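Local atomic coordinates of condensin complex subunit 3 (Schizosaccharomyces pombe, PDB entry 5OQR), a protein that serves as a regulatory subunit of the condensin complex, which is required to convert interphase chromatin into condensed, mitotic-like chromosomes. Residues K505-L510 / V525-H530; V513-A518 / T548-Q553; L520-V525 / F559-D564; L539-I544 / A580-L585. All coordinates share one frame; numbering follows the deposited sequence.

Contact 1 of 4, residues K505-L510 / V525-H530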
loop_
_atom_site.group_PDB
_atom_site.type_symbol
_atom_site.label_atom_id
_atom_site.label_comp_id
_atom_site.label_asym_id
_atom_site.label_seq_id
_atom_site.Cartn_x
_atom_site.Cartn_y
_atom_site.Cartn_z
ATOM N N LYS A 505 13.807 31.410 3.659
ATOM C CA LYS A 505 12.994 31.678 2.479
ATOM C C LYS A 505 13.847 32.221 1.340
ATOM O O LYS A 505 13.605 31.906 0.171
ATOM C CB LYS A 505 11.873 32.653 2.834
ATOM C CG LYS A 505 10.963 33.019 1.672
ATOM C CD LYS A 505 10.094 31.855 1.216
ATOM C CE LYS A 505 9.043 31.487 2.248
ATOM N NZ LYS A 505 8.177 32.646 2.612
ATOM N N GLY A 506 14.855 33.033 1.662
ATOM C CA GLY A 506 15.722 33.559 0.623
ATOM C C GLY A 506 16.520 32.474 -0.070
ATOM O O GLY A 506 16.767 32.544 -1.276
ATOM N N LEU A 507 16.940 31.455 0.682
ATOM C CA LEU A 507 17.707 30.368 0.082
ATOM C C LEU A 507 16.845 29.532 -0.853
ATOM O O LEU A 507 17.299 29.137 -1.931
ATOM C CB LEU A 507 18.322 29.493 1.174
ATOM C CG LEU A 507 19.623 30.026 1.778
ATOM C CD1 LEU A 507 19.963 29.276 3.044
ATOM C CD2 LEU A 507 20.763 29.918 0.781
ATOM N N GLU A 508 15.604 29.246 -0.458
ATOM C CA GLU A 508 14.692 28.545 -1.355
ATOM C C GLU A 508 14.488 29.328 -2.645
ATOM O O GLU A 508 14.395 28.741 -3.727
ATOM C CB GLU A 508 13.355 28.299 -0.660
ATOM C CG GLU A 508 13.463 27.521 0.639
ATOM C CD GLU A 508 12.127 27.374 1.339
ATOM O OE1 GLU A 508 11.302 26.556 0.884
ATOM O OE2 GLU A 508 11.897 28.089 2.339
ATOM N N CYS A 509 14.416 30.658 -2.549
ATOM C CA CYS A 509 14.296 31.480 -3.748
ATOM C C CYS A 509 15.570 31.425 -4.578
ATOM O O CYS A 509 15.513 31.328 -5.808
ATOM C CB CYS A 509 13.978 32.928 -3.368
ATOM S SG CYS A 509 12.325 33.204 -2.722
ATOM N N LEU A 510 16.728 31.497 -3.923
ATOM C CA LEU A 510 17.993 31.410 -4.642
ATOM C C LEU A 510 18.119 30.079 -5.371
ATOM O O LEU A 510 18.620 30.026 -6.499
ATOM C CB LEU A 510 19.152 31.606 -3.669
ATOM C CG LEU A 510 20.564 31.418 -4.222
ATOM C CD1 LEU A 510 20.786 32.238 -5.475
ATOM C CD2 LEU A 510 21.580 31.787 -3.166
ATOM N N VAL A 525 27.163 26.292 -5.627
ATOM C CA VAL A 525 27.361 24.984 -4.999
ATOM C C VAL A 525 28.109 25.121 -3.675
ATOM O O VAL A 525 27.662 24.544 -2.676
ATOM C CB VAL A 525 28.043 24.023 -5.973
ATOM C CG1 VAL A 525 28.517 22.762 -5.253
ATOM C CG2 VAL A 525 27.100 23.641 -7.099
ATOM N N PRO A 526 29.233 25.839 -3.597
ATOM C CA PRO A 526 29.921 25.970 -2.302
ATOM C C PRO A 526 29.019 26.451 -1.182
ATOM O O PRO A 526 29.151 25.989 -0.042
ATOM C CB PRO A 526 31.036 26.979 -2.607
ATOM C CG PRO A 526 31.292 26.829 -4.060
ATOM C CD PRO A 526 29.972 26.500 -4.686
ATOM N N LEU A 527 28.102 27.372 -1.476
ATOM C CA LEU A 527 27.205 27.883 -0.446
ATOM C C LEU A 527 26.324 26.773 0.109
ATOM O O LEU A 527 26.207 26.605 1.327
ATOM C CB LEU A 527 26.350 29.013 -1.018
ATOM C CG LEU A 527 25.302 29.615 -0.080
ATOM C CD1 LEU A 527 25.966 30.272 1.117
ATOM C CD2 LEU A 527 24.448 30.607 -0.828
ATOM N N TYR A 528 25.695 25.999 -0.775
ATOM C CA TYR A 528 24.793 24.948 -0.327
ATOM C C TYR A 528 25.529 23.785 0.324
ATOM O O TYR A 528 24.915 23.036 1.090
ATOM C CB TYR A 528 23.949 24.465 -1.502
ATOM C CG TYR A 528 22.930 25.494 -1.919
ATOM C CD1 TYR A 528 23.135 26.292 -3.032
ATOM C CD2 TYR A 528 21.777 25.688 -1.174
ATOM C CE1 TYR A 528 22.209 27.242 -3.404
ATOM C CE2 TYR A 528 20.846 26.634 -1.536
ATOM C CZ TYR A 528 21.065 27.409 -2.649
ATOM O OH TYR A 528 20.132 28.350 -3.008
ATOM N N LEU A 529 26.821 23.614 0.042
ATOM C CA LEU A 529 27.618 22.671 0.818
ATOM C C LEU A 529 27.890 23.217 2.212
ATOM O O LEU A 529 27.826 22.477 3.199
ATOM C CB LEU A 529 28.929 22.369 0.096
ATOM C CG LEU A 529 28.789 21.700 -1.270
ATOM C CD1 LEU A 529 30.116 21.710 -1.997
ATOM C CD2 LEU A 529 28.270 20.278 -1.126
ATOM N N HIS A 530 28.192 24.513 2.310
ATOM C CA HIS A 530 28.337 25.148 3.615
ATOM C C HIS A 530 27.031 25.116 4.396
ATOM O O HIS A 530 27.045 25.075 5.631
ATOM C CB HIS A 530 28.819 26.587 3.441
ATOM C CG HIS A 530 29.058 27.307 4.732
ATOM N ND1 HIS A 530 28.191 28.258 5.226
ATOM C CD2 HIS A 530 30.064 27.211 5.633
ATOM C CE1 HIS A 530 28.655 28.718 6.373
ATOM N NE2 HIS A 530 29.789 28.101 6.643
#

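Contact 2 of 4, residues V513-A518 / T548-Q553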
loop_
_atom_site.group_PDB
_atom_site.type_symbol
_atom_site.label_atom_id
_atom_site.label_comp_id
_atom_site.label_asym_id
_atom_site.label_seq_id
_atom_site.Cartn_x
_atom_site.Cartn_y
_atom_site.Cartn_z
ATOM N N VAL A 513 16.340 29.997 -8.717
ATOM C CA VAL A 513 17.014 30.765 -9.757
ATOM C C VAL A 513 18.195 29.981 -10.303
ATOM O O VAL A 513 18.524 30.085 -11.490
ATOM C CB VAL A 513 17.450 32.137 -9.210
ATOM C CG1 VAL A 513 18.175 32.938 -10.280
ATOM C CG2 VAL A 513 16.249 32.909 -8.711
ATOM N N CYS A 514 18.847 29.185 -9.455
ATOM C CA CYS A 514 19.953 28.357 -9.916
ATOM C C CYS A 514 19.487 27.306 -10.912
ATOM O O CYS A 514 20.259 26.893 -11.781
ATOM C CB CYS A 514 20.637 27.699 -8.722
ATOM S SG CYS A 514 21.558 28.852 -7.700
ATOM N N LEU A 515 18.232 26.867 -10.811
ATOM C CA LEU A 515 17.687 25.916 -11.770
ATOM C C LEU A 515 17.458 26.529 -13.143
ATOM O O LEU A 515 17.096 25.801 -14.073
ATOM C CB LEU A 515 16.373 25.340 -11.245
ATOM C CG LEU A 515 16.416 24.764 -9.830
ATOM C CD1 LEU A 515 15.054 24.214 -9.445
ATOM C CD2 LEU A 515 17.484 23.689 -9.707
ATOM N N LEU A 516 17.647 27.840 -13.294
ATOM C CA LEU A 516 17.465 28.507 -14.575
ATOM C C LEU A 516 18.778 28.882 -15.248
ATOM O O LEU A 516 18.780 29.158 -16.451
ATOM C CB LEU A 516 16.615 29.770 -14.393
ATOM C CG LEU A 516 15.207 29.533 -13.840
ATOM C CD1 LEU A 516 14.524 30.845 -13.528
ATOM C CD2 LEU A 516 14.374 28.733 -14.820
ATOM N N ASN A 517 19.883 28.898 -14.509
ATOM C CA ASN A 517 21.186 29.236 -15.070
ATOM C C ASN A 517 22.225 28.283 -14.500
ATOM O O ASN A 517 22.409 28.221 -13.282
ATOM C CB ASN A 517 21.559 30.687 -14.764
ATOM C CG ASN A 517 22.619 31.220 -15.698
ATOM O OD1 ASN A 517 23.784 31.347 -15.327
ATOM N ND2 ASN A 517 22.221 31.520 -16.929
ATOM N N ALA A 518 22.906 27.552 -15.385
ATOM C CA ALA A 518 23.871 26.553 -14.941
ATOM C C ALA A 518 25.094 27.201 -14.305
ATOM O O ALA A 518 25.615 26.702 -13.301
ATOM C CB ALA A 518 24.283 25.669 -16.115
ATOM N N THR A 548 20.556 18.269 -5.597
ATOM C CA THR A 548 19.977 17.199 -6.400
ATOM C C THR A 548 19.282 17.756 -7.634
ATOM O O THR A 548 19.408 17.199 -8.731
ATOM C CB THR A 548 18.996 16.375 -5.562
ATOM O OG1 THR A 548 19.678 15.810 -4.440
ATOM C CG2 THR A 548 18.398 15.243 -6.385
ATOM N N ASP A 549 18.541 18.854 -7.479
ATOM C CA ASP A 549 17.823 19.420 -8.615
ATOM C C ASP A 549 18.767 20.095 -9.601
ATOM O O ASP A 549 18.512 20.073 -10.808
ATOM C CB ASP A 549 16.766 20.404 -8.123
ATOM C CG ASP A 549 15.522 19.708 -7.606
ATOM O OD1 ASP A 549 15.569 18.476 -7.405
ATOM O OD2 ASP A 549 14.498 20.390 -7.399
ATOM N N MET A 550 19.855 20.692 -9.118
ATOM C CA MET A 550 20.833 21.275 -10.031
ATOM C C MET A 550 21.470 20.207 -10.910
ATOM O O MET A 550 21.723 20.441 -12.097
ATOM C CB MET A 550 21.901 22.033 -9.242
ATOM C CG MET A 550 21.385 23.302 -8.583
ATOM S SD MET A 550 22.674 24.354 -7.887
ATOM C CE MET A 550 23.439 23.249 -6.729
ATOM N N LEU A 551 21.734 19.023 -10.350
ATOM C CA LEU A 551 22.286 17.931 -11.146
ATOM C C LEU A 551 21.285 17.450 -12.188
ATOM O O LEU A 551 21.618 17.317 -13.370
ATOM C CB LEU A 551 22.702 16.776 -10.235
ATOM C CG LEU A 551 23.977 16.980 -9.417
ATOM C CD1 LEU A 551 24.087 15.925 -8.338
ATOM C CD2 LEU A 551 25.195 16.945 -10.313
ATOM N N ILE A 552 20.053 17.174 -11.763
ATOM C CA ILE A 552 19.039 16.684 -12.688
ATOM C C ILE A 552 18.753 17.723 -13.764
ATOM O O ILE A 552 18.626 17.392 -14.949
ATOM C CB ILE A 552 17.765 16.300 -11.915
ATOM C CG1 ILE A 552 18.048 15.104 -11.006
ATOM C CG2 ILE A 552 16.620 15.981 -12.871
ATOM C CD1 ILE A 552 17.010 14.890 -9.933
ATOM N N GLN A 553 18.643 18.992 -13.372
ATOM C CA GLN A 553 18.302 20.039 -14.327
ATOM C C GLN A 553 19.465 20.330 -15.265
ATOM O O GLN A 553 19.316 20.273 -16.490
ATOM C CB GLN A 553 17.881 21.306 -13.581
ATOM C CG GLN A 553 17.600 22.514 -14.468
ATOM C CD GLN A 553 16.386 22.322 -15.354
ATOM O OE1 GLN A 553 15.432 21.645 -14.980
ATOM N NE2 GLN A 553 16.417 22.920 -16.538
#

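Contact 3 of 4, residues L520-V525 / F559-D564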
loop_
_atom_site.group_PDB
_atom_site.type_symbol
_atom_site.label_atom_id
_atom_site.label_comp_id
_atom_site.label_asym_id
_atom_site.label_seq_id
_atom_site.Cartn_x
_atom_site.Cartn_y
_atom_site.Cartn_z
ATOM N N LEU A 520 25.230 30.052 -12.727
ATOM C CA LEU A 520 24.852 30.523 -11.401
ATOM C C LEU A 520 24.700 29.356 -10.435
ATOM O O LEU A 520 25.098 29.451 -9.269
ATOM C CB LEU A 520 23.554 31.326 -11.480
ATOM C CG LEU A 520 23.094 31.995 -10.183
ATOM C CD1 LEU A 520 24.088 33.049 -9.726
ATOM C CD2 LEU A 520 21.722 32.605 -10.369
ATOM N N ALA A 521 24.124 28.248 -10.902
ATOM C CA ALA A 521 24.078 27.036 -10.093
ATOM C C ALA A 521 25.474 26.629 -9.646
ATOM O O ALA A 521 25.714 26.383 -8.460
ATOM C CB ALA A 521 23.416 25.910 -10.886
ATOM N N PHE A 522 26.417 26.567 -10.590
ATOM C CA PHE A 522 27.776 26.158 -10.257
ATOM C C PHE A 522 28.428 27.136 -9.288
ATOM O O PHE A 522 29.180 26.730 -8.396
ATOM C CB PHE A 522 28.610 26.037 -11.532
ATOM C CG PHE A 522 30.011 25.559 -11.294
ATOM C CD1 PHE A 522 30.299 24.205 -11.266
ATOM C CD2 PHE A 522 31.040 26.461 -11.093
ATOM C CE1 PHE A 522 31.585 23.762 -11.043
ATOM C CE2 PHE A 522 32.330 26.022 -10.871
ATOM C CZ PHE A 522 32.602 24.671 -10.846
ATOM N N GLU A 523 28.158 28.431 -9.452
ATOM C CA GLU A 523 28.765 29.436 -8.590
ATOM C C GLU A 523 28.283 29.333 -7.150
ATOM O O GLU A 523 28.980 29.798 -6.243
ATOM C CB GLU A 523 28.475 30.833 -9.139
ATOM C CG GLU A 523 29.118 31.963 -8.353
ATOM C CD GLU A 523 28.879 33.322 -8.987
ATOM O OE1 GLU A 523 28.237 33.373 -10.059
ATOM O OE2 GLU A 523 29.331 34.340 -8.418
ATOM N N ASN A 524 27.121 28.728 -6.915
ATOM C CA ASN A 524 26.530 28.669 -5.584
ATOM C C ASN A 524 26.596 27.290 -4.947
ATOM O O ASN A 524 26.126 27.130 -3.816
ATOM C CB ASN A 524 25.074 29.138 -5.641
ATOM C CG ASN A 524 24.954 30.646 -5.691
ATOM O OD1 ASN A 524 25.561 31.352 -4.889
ATOM N ND2 ASN A 524 24.182 31.149 -6.644
ATOM N N VAL A 525 27.163 26.292 -5.627
ATOM C CA VAL A 525 27.361 24.984 -4.999
ATOM C C VAL A 525 28.109 25.121 -3.675
ATOM O O VAL A 525 27.662 24.544 -2.676
ATOM C CB VAL A 525 28.043 24.023 -5.973
ATOM C CG1 VAL A 525 28.517 22.762 -5.253
ATOM C CG2 VAL A 525 27.100 23.641 -7.099
ATOM N N PHE A 559 29.126 19.566 -12.745
ATOM C CA PHE A 559 29.506 19.673 -11.340
ATOM C C PHE A 559 30.530 18.625 -10.917
ATOM O O PHE A 559 30.644 18.325 -9.726
ATOM C CB PHE A 559 28.262 19.570 -10.457
ATOM C CG PHE A 559 27.166 20.512 -10.849
ATOM C CD1 PHE A 559 26.164 20.106 -11.708
ATOM C CD2 PHE A 559 27.142 21.807 -10.365
ATOM C CE1 PHE A 559 25.155 20.973 -12.071
ATOM C CE2 PHE A 559 26.136 22.677 -10.727
ATOM C CZ PHE A 559 25.143 22.260 -11.581
ATOM N N THR A 560 31.287 18.066 -11.862
ATOM C CA THR A 560 32.226 17.006 -11.520
ATOM C C THR A 560 33.319 17.477 -10.570
ATOM O O THR A 560 33.939 16.645 -9.901
ATOM C CB THR A 560 32.849 16.425 -12.790
ATOM O OG1 THR A 560 32.837 17.412 -13.829
ATOM C CG2 THR A 560 32.075 15.197 -13.246
ATOM N N GLU A 561 33.567 18.787 -10.488
ATOM C CA GLU A 561 34.539 19.294 -9.525
ATOM C C GLU A 561 34.046 19.103 -8.100
ATOM O O GLU A 561 34.854 18.954 -7.176
ATOM C CB GLU A 561 34.826 20.776 -9.770
ATOM C CG GLU A 561 35.376 21.116 -11.143
ATOM C CD GLU A 561 34.296 21.164 -12.207
ATOM O OE1 GLU A 561 33.430 20.265 -12.225
ATOM O OE2 GLU A 561 34.304 22.110 -13.017
ATOM N N TYR A 562 32.729 19.115 -7.903
ATOM C CA TYR A 562 32.123 18.949 -6.593
ATOM C C TYR A 562 31.533 17.556 -6.409
ATOM O O TYR A 562 30.732 17.341 -5.494
ATOM C CB TYR A 562 31.049 20.017 -6.382
ATOM C CG TYR A 562 31.562 21.432 -6.524
ATOM C CD1 TYR A 562 32.470 21.956 -5.618
ATOM C CD2 TYR A 562 31.130 22.247 -7.561
ATOM C CE1 TYR A 562 32.938 23.249 -5.742
ATOM C CE2 TYR A 562 31.590 23.542 -7.691
ATOM C CZ TYR A 562 32.495 24.036 -6.778
ATOM O OH TYR A 562 32.961 25.324 -6.901
ATOM N N GLU A 563 31.928 16.606 -7.256
ATOM C CA GLU A 563 31.338 15.272 -7.225
ATOM C C GLU A 563 31.496 14.625 -5.854
ATOM O O GLU A 563 30.548 14.044 -5.315
ATOM C CB GLU A 563 31.983 14.411 -8.307
ATOM C CG GLU A 563 31.383 13.034 -8.466
ATOM C CD GLU A 563 32.147 12.195 -9.470
ATOM O OE1 GLU A 563 33.394 12.258 -9.465
ATOM O OE2 GLU A 563 31.504 11.483 -10.271
ATOM N N ASP A 564 32.693 14.713 -5.273
ATOM C CA ASP A 564 32.935 14.048 -3.998
ATOM C C ASP A 564 32.230 14.764 -2.854
ATOM O O ASP A 564 31.744 14.122 -1.917
ATOM C CB ASP A 564 34.438 13.960 -3.730
ATOM C CG ASP A 564 35.172 13.163 -4.789
ATOM O OD1 ASP A 564 35.014 11.925 -4.819
ATOM O OD2 ASP A 564 35.912 13.773 -5.588
#

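Contact 4 of 4, residues L539-I544 / A580-L585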
loop_
_atom_site.group_PDB
_atom_site.type_symbol
_atom_site.label_atom_id
_atom_site.label_comp_id
_atom_site.label_asym_id
_atom_site.label_seq_id
_atom_site.Cartn_x
_atom_site.Cartn_y
_atom_site.Cartn_z
ATOM N N LEU A 539 18.055 23.389 7.003
ATOM C CA LEU A 539 18.995 23.871 6.001
ATOM C C LEU A 539 19.662 22.715 5.270
ATOM O O LEU A 539 19.936 22.812 4.069
ATOM C CB LEU A 539 20.040 24.767 6.667
ATOM C CG LEU A 539 20.436 26.053 5.935
ATOM C CD1 LEU A 539 19.235 26.948 5.678
ATOM C CD2 LEU A 539 21.480 26.807 6.740
ATOM N N LYS A 540 19.925 21.612 5.976
ATOM C CA LYS A 540 20.445 20.420 5.319
ATOM C C LYS A 540 19.473 19.913 4.264
ATOM O O LYS A 540 19.884 19.532 3.163
ATOM C CB LYS A 540 20.719 19.329 6.352
ATOM C CG LYS A 540 21.882 19.615 7.277
ATOM C CD LYS A 540 21.954 18.571 8.376
ATOM C CE LYS A 540 23.088 18.845 9.341
ATOM N NZ LYS A 540 24.406 18.445 8.782
ATOM N N CYS A 541 18.178 19.896 4.584
ATOM C CA CYS A 541 17.185 19.459 3.610
ATOM C C CYS A 541 17.129 20.398 2.413
ATOM O O CYS A 541 16.870 19.956 1.290
ATOM C CB CYS A 541 15.811 19.358 4.268
ATOM S SG CYS A 541 15.699 18.121 5.567
ATOM N N THR A 542 17.369 21.691 2.628
ATOM C CA THR A 542 17.392 22.629 1.511
ATOM C C THR A 542 18.587 22.363 0.608
ATOM O O THR A 542 18.486 22.481 -0.617
ATOM C CB THR A 542 17.415 24.069 2.033
ATOM O OG1 THR A 542 16.181 24.352 2.700
ATOM C CG2 THR A 542 17.601 25.071 0.898
ATOM N N ALA A 543 19.725 22.001 1.197
ATOM C CA ALA A 543 20.911 21.696 0.405
ATOM C C ALA A 543 20.696 20.452 -0.448
ATOM O O ALA A 543 21.014 20.447 -1.641
ATOM C CB ALA A 543 22.117 21.518 1.325
ATOM N N ILE A 544 20.154 19.387 0.148
ATOM C CA ILE A 544 19.959 18.137 -0.585
ATOM C C ILE A 544 19.052 18.361 -1.789
ATOM O O ILE A 544 19.345 17.908 -2.901
ATOM C CB ILE A 544 19.392 17.047 0.345
ATOM C CG1 ILE A 544 20.344 16.766 1.513
ATOM C CG2 ILE A 544 19.117 15.760 -0.430
ATOM C CD1 ILE A 544 21.675 16.162 1.120
ATOM N N ALA A 580 14.418 11.136 10.618
ATOM C CA ALA A 580 13.650 10.397 9.624
ATOM C C ALA A 580 13.417 11.227 8.369
ATOM O O ALA A 580 13.485 10.707 7.250
ATOM C CB ALA A 580 12.315 9.952 10.223
ATOM N N GLU A 581 13.141 12.521 8.534
ATOM C CA GLU A 581 12.853 13.368 7.381
ATOM C C GLU A 581 14.103 13.585 6.538
ATOM O O GLU A 581 14.067 13.453 5.311
ATOM C CB GLU A 581 12.282 14.708 7.844
ATOM C CG GLU A 581 11.548 15.470 6.753
ATOM C CD GLU A 581 11.372 16.941 7.077
ATOM O OE1 GLU A 581 11.739 17.355 8.197
ATOM O OE2 GLU A 581 10.870 17.686 6.209
ATOM N N LEU A 582 15.218 13.926 7.183
ATOM C CA LEU A 582 16.465 14.135 6.454
ATOM C C LEU A 582 16.953 12.835 5.828
ATOM O O LEU A 582 17.356 12.808 4.660
ATOM C CB LEU A 582 17.524 14.711 7.393
ATOM C CG LEU A 582 18.933 14.879 6.822
ATOM C CD1 LEU A 582 18.927 15.808 5.623
ATOM C CD2 LEU A 582 19.878 15.393 7.893
ATOM N N GLN A 583 16.926 11.744 6.594
ATOM C CA GLN A 583 17.343 10.452 6.065
ATOM C C GLN A 583 16.507 10.067 4.854
ATOM O O GLN A 583 17.043 9.662 3.816
ATOM C CB GLN A 583 17.227 9.389 7.153
ATOM C CG GLN A 583 17.986 8.113 6.857
ATOM C CD GLN A 583 17.601 6.991 7.794
ATOM O OE1 GLN A 583 16.431 6.832 8.138
ATOM N NE2 GLN A 583 18.586 6.215 8.224
ATOM N N THR A 584 15.185 10.178 4.973
ATOM C CA THR A 584 14.313 9.873 3.846
ATOM C C THR A 584 14.639 10.743 2.643
ATOM O O THR A 584 14.439 10.322 1.499
ATOM C CB THR A 584 12.851 10.065 4.246
ATOM O OG1 THR A 584 12.566 9.280 5.410
ATOM C CG2 THR A 584 11.918 9.642 3.116
ATOM N N LEU A 585 15.135 11.955 2.878
ATOM C CA LEU A 585 15.419 12.864 1.776
ATOM C C LEU A 585 16.686 12.455 1.038
ATOM O O LEU A 585 16.705 12.405 -0.195
ATOM C CB LEU A 585 15.535 14.296 2.299
ATOM C CG LEU A 585 15.652 15.379 1.228
ATOM C CD1 LEU A 585 14.420 15.400 0.338
ATOM C CD2 LEU A 585 15.866 16.727 1.882
#

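Contact 1 of 4, residues K505-L510 / V525-H530
The Tyr528 ring meets two leucines of 505-510, Leu507 and Leu510, both at oblique positions about the ring. Leu507 CD2 comes to 4.0 Å from Tyr528 CE2. Leu510 reaches the phenolic end, with its CG 3.3 Å from Tyr528 OH. This is helix-to-helix packing in the HEAT-repeat solenoid. Residues 505-510 lie in HEAT 7 on helix 500-514, and 525-530 lie in HEAT 8 on helix 518-534. The two short axes run roughly antiparallel and stay 12.4 Å apart at their closest, so side chains bridge the gap between the backbones.

The Tyr528 and Leu507 side chains pass one another pointing opposite ways. The tyrosine CG stands beside its own backbone N, anti to the carbonyl carbon (chi1 -71°), which sets where the ring starts on its way to helix 500-514. The hydroxyl donates to the backbone: Tyr528 OH lies 3.1 Å from Leu507 O. The C=O...OH angle at Leu507 O is 136°, and the donor is tilted 21° from the carbonyl plane. Ser511 OG is hydrogen-bonded to both the tyrosine hydroxyl and the Leu507 carbonyl. The buried hydroxyl therefore has polar partners amid leucine side chains.

Leu527, partly exposed, reaches the two leucines of 505-510. Leu527 CD2 lies 4.1 Å from Leu507 CD2 and 3.9 Å from Leu510 CD2, touching both with one methyl.

Contact 2 of 4, residues V513-A518 / T548-Q553
Leu515 carries most of this contact, reaching from the C-terminal end region of helix 500-514 to helix 537-554. Its CB lies near Gln553, with Leu515 CB 4.5 Å from Gln553 CG. The CG of Leu515 stands beside its own backbone N, anti to the carbonyl carbon (chi1 -52°). At the tip, methyl CD2 does the touching. Leu515 CD2 is 3.7 Å from Asp549 CB and 3.9 Å from the backbone Met550 N. The same Leu515 CD2 is 4.1 Å from Met550 CG, so the methyl sits against the helix backbone and the bases of two side chains.

The contact joins HEAT 7, which holds 513-518, to HEAT 8, which holds 548-553, within the helical solenoid. The Leu515 carbonyl also faces the helix: Gln553 CG is 3.3 Å from Leu515 O. Gln553 CG is anti to its backbone N (chi1 176°), and this torsion carries it to the Leu515 carbonyl.

Met550 extends the apolar surface toward Cys514. Its sulfur meets the cysteine at the first side-chain carbon, with Met550 SD 4.0 Å from Cys514 CB.

Asp549 presents its CB to Leu515, but both its OD1 and OD2 are hydrogen-bonded to the backbone of another protein chain. A basic side chain of that other chain packs on Leu515. The Cys514 carbonyl is hydrogen-bonded to NE2 of His554.

Contact 3 of 4, residues L520-V525 / F559-D564
Ala521 opens the contact by placing its CB at the edge of the Phe559 ring, close to the ring plane. Ala521 CB is 4.1 Å from Phe559 CZ.

Phe522 follows and meets three residues of 559-564. Its CG is anti to the backbone N (chi1 -177°), which starts the ring out toward 559-564. The Phe522 and Phe559 side chains lie side by side but head in opposite directions. Phe559 also reaches the helix backbone, with its CE2 3.9 Å from Phe522 CA. The Tyr562 side chain crosses Phe522 at about a right angle. Tyr562 CE2 lies over one face of the phenylalanine ring, offset toward the rim, and is 3.4 Å from Phe522 CE1. The two ring centroids are 5.1 Å apart and the planes are turned by 47°, an oblique aromatic pair. The Glu561 carboxylate comes obliquely to the Phe522 ring, with OE2 3.7 Å from Phe522 CE1.

Val525 ends the walk and splits its two methyls between two rings. CG1 makes a CH-pi contact over a face of Tyr562. Val525 CG1 lies 3.8 Å from the centroid of the Tyr562 ring, 24° off its normal. CG2 turns to the other ring, with Val525 CG2 3.7 Å from Phe559 CD2.

This is mainly apolar and aromatic packing of the HEAT solenoid, with the Glu561 carboxylate beside the Phe522 ring. It joins helix 518-534, mostly in HEAT 8, to the chain leading into helix 563-574, where Tyr562 holds the N-cap position. Helix 537-554 lies against both parts: Met550 touches Ala521 and Val525, and Leu551 touches Phe559. Cys514 of helix 500-514 also packs on Ala521.

Contact 4 of 4, residues L539-I544 / A580-L585
Parallel packing of alternate helices in the helical solenoid brings Cys541 and Ile544 against Leu582 and Leu585. Helix 537-554 and helix 580-597 are separated in sequence by helix 563-574. They run in nearly the same direction here, with short axes 11° apart in direction and 10.0 Å apart in space. Residues 539-544 belong to HEAT 8.

Leu585 presses one methyl onto the first helix. Its CG is anti to the backbone N (chi1 -172°), which brings this branch point to the Ile544 side chain. Leu585 CD2 is 3.4 Å from the backbone Cys541 O and 3.6 Å from Cys541 CB. Leu585 CD2 is also 3.9 Å from Ile544 CB, one turn on.

Leu582 uses both of its branches, one turn earlier. Leu582 CD1 lies 4.0 Å from the sulfur Cys541 SG. The other methyl, Leu582 CD2, is 3.8 Å from Lys540 CD, on the aliphatic part of the lysine. The Lys540 chain bends at chi4, and its ammonium end leads away to Tyr532. NZ is hydrogen-bonded to the Tyr532 carbonyl, and the lysine also forms a cation-pi pair with that residue. An aromatic side chain of another protein chain packs on Leu585.

The side chains meet through carbon and sulfur, with the Cys541 carbonyl the one polar atom touched. This is consistent with cohesion by apolar packing, with the lysine charge directed elsewhere.

From the N terminus, contact 1 closes the first loop, bringing 525-530 back to helix 500-514. Contact 2 starts further along that helix and returns at 548-553, so it crosses contact 1. Contact 3 starts on helix 518-534, shares Val525 with contact 1, and crosses both earlier loops. Contact 4 begins after contact 1 has closed but crosses contacts 2 and 3. Met550 of contact 2 meets Val525 and Ala521, joining contacts 1, 2 and 3. Contacts 1 and 4 touch through Leu507 and Leu539; contacts 3 and 4 do not touch. Together they tie HEAT 7 to HEAT 8, and HEAT 8 to the chain entering helix 563-574 and to helix 580-597.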